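Local coordinates for 2-hydroxyhepta-2,4-diene-1,7-dioate isomerase (Mycobacterium marinum, PDB 3QDF), which is a zinc-binding member of the fumarylacetoacetate hydrolase family, probably an isomerase of the homoprotocatechuate degradative pathway, at residues S154-D157 with Q158-S161. Numbering follows the deposited sequence.
With EDO (1,2-ethanediol), chain D.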
# COMPACT_ATOMS: atom_id res chain seq x y z
N SER A 154 -4.95 11.00 5.64
CA SER A 154 -6.07 11.87 5.31
C SER A 154 -6.21 13.04 6.30
O SER A 154 -6.41 12.82 7.51
CB SER A 154 -7.38 11.08 5.31
OG SER A 154 -7.26 9.85 4.59
N ALA A 155 -6.11 14.26 5.77
CA ALA A 155 -6.40 15.48 6.54
C ALA A 155 -7.92 15.69 6.61
O ALA A 155 -8.54 16.18 5.64
CB ALA A 155 -5.71 16.67 5.90
N ARG A 156 -8.52 15.31 7.73
CA ARG A 156 -9.99 15.35 7.90
C ARG A 156 -10.62 16.75 7.83
O ARG A 156 -11.73 16.90 7.29
CB ARG A 156 -10.42 14.69 9.22
CG ARG A 156 -10.08 13.20 9.38
CD ARG A 156 -10.63 12.31 8.26
NE ARG A 156 -10.50 10.88 8.57
CZ ARG A 156 -10.48 9.89 7.67
NH1 ARG A 156 -10.57 10.14 6.36
NH2 ARG A 156 -10.36 8.64 8.09
N ASP A 157 -9.94 17.76 8.37
CA ASP A 157 -10.43 19.15 8.28
C ASP A 157 -10.59 19.60 6.81
O ASP A 157 -11.60 20.23 6.43
CB ASP A 157 -9.52 20.12 9.07
CG ASP A 157 -8.03 20.03 8.66
OD1 ASP A 157 -7.60 19.02 8.04
OD2 ASP A 157 -7.28 20.98 8.98
N GLN A 158 -9.61 19.23 6.00
CA GLN A 158 -9.57 19.57 4.58
C GLN A 158 -10.59 18.80 3.76
O GLN A 158 -11.11 19.33 2.78
CB GLN A 158 -8.17 19.34 4.03
CG GLN A 158 -7.15 20.23 4.75
CD GLN A 158 -5.74 20.05 4.23
OE1 GLN A 158 -5.49 19.26 3.31
NE2 GLN A 158 -4.80 20.79 4.83
N GLN A 159 -10.90 17.57 4.18
CA GLN A 159 -11.97 16.77 3.56
C GLN A 159 -13.31 17.46 3.70
O GLN A 159 -14.05 17.62 2.73
CB GLN A 159 -12.07 15.39 4.22
CG GLN A 159 -11.47 14.29 3.41
CD GLN A 159 -11.72 12.93 4.01
OE1 GLN A 159 -11.00 12.50 4.90
NE2 GLN A 159 -12.72 12.24 3.50
N LYS A 160 -13.61 17.86 4.93
CA LYS A 160 -14.87 18.49 5.26
C LYS A 160 -14.93 19.85 4.56
O LYS A 160 -15.95 20.23 3.98
CB LYS A 160 -14.97 18.62 6.79
CG LYS A 160 -16.14 19.43 7.32
CD LYS A 160 -15.98 19.59 8.83
CE LYS A 160 -16.28 21.01 9.26
NZ LYS A 160 -17.68 21.20 9.74
N SER A 161 -13.81 20.56 4.60
CA SER A 161 -13.71 21.89 4.03
C SER A 161 -13.88 21.91 2.49
O SER A 161 -14.67 22.72 1.97
CB SER A 161 -12.40 22.53 4.49
OG SER A 161 -12.34 23.87 4.10
C1 EDO D . -11.43 6.69 2.39
O1 EDO D . -11.07 5.32 2.66
C2 EDO D . -12.44 7.27 3.39
O2 EDO D . -12.07 8.61 3.76
O HOH W 1 -5.79 22.24 6.96
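Arg156 and Gln159, one helical turn apart, run side by side and meet through their polar ends. NH1 of Arg156 donates to OE1 of Gln159 at 2.8 Å, a fairly straight bond (N-H...O 160°) that lands on a lone pair of the amide oxygen. OE1 sits at the guanidinium edge, in its plane, although the two flat groups are turned 52° apart. A bend at chi2 folds the arginine chain, and its CD also rests 3.4 Å from OE1 of Gln159. NH2 forms a salt bridge with Glu121, making Arg156 a second-shell residue of the zinc site formed by Glu121, Glu123 and Asp152; NH1 also makes a weak bond to O2 of a 1,2-ethanediol molecule, probably from the crystallisation liquor and also held by Lys169.

On another side of the helix, Asp157 has CG between its backbone N and carbonyl carbon (chi1 54°), which brings OD1 beside the next amide. There OD1 takes a weak bond from Gln158 N at 2.9 Å. A water links OD2 of Asp157 to NE2 of Gln158, 2.8 Å from each, and OD2 receives a further weak bond from Ser116 N. The extended Gln158 side chain passes Ala155, its OE1 3.7 Å from Ala155 CB, and that buried oxygen is satisfied by His171.

Main-chain bonds from Gln159 N, Lys160 N and Ser161 N to the carbonyls of Ala155, Arg156 and Asp157 build the opening turns of this short helix, with Ala155 at the N-cap. Here strand 144-155, just past the zinc ligand Asp152, passes directly into helix 156-162; Gln158 and Gln159 pack against helix 166-169, and backbone bonds of Ser154 with His119 on strand 118-128 and of Arg156 with Pro117 just before it tie down the junction.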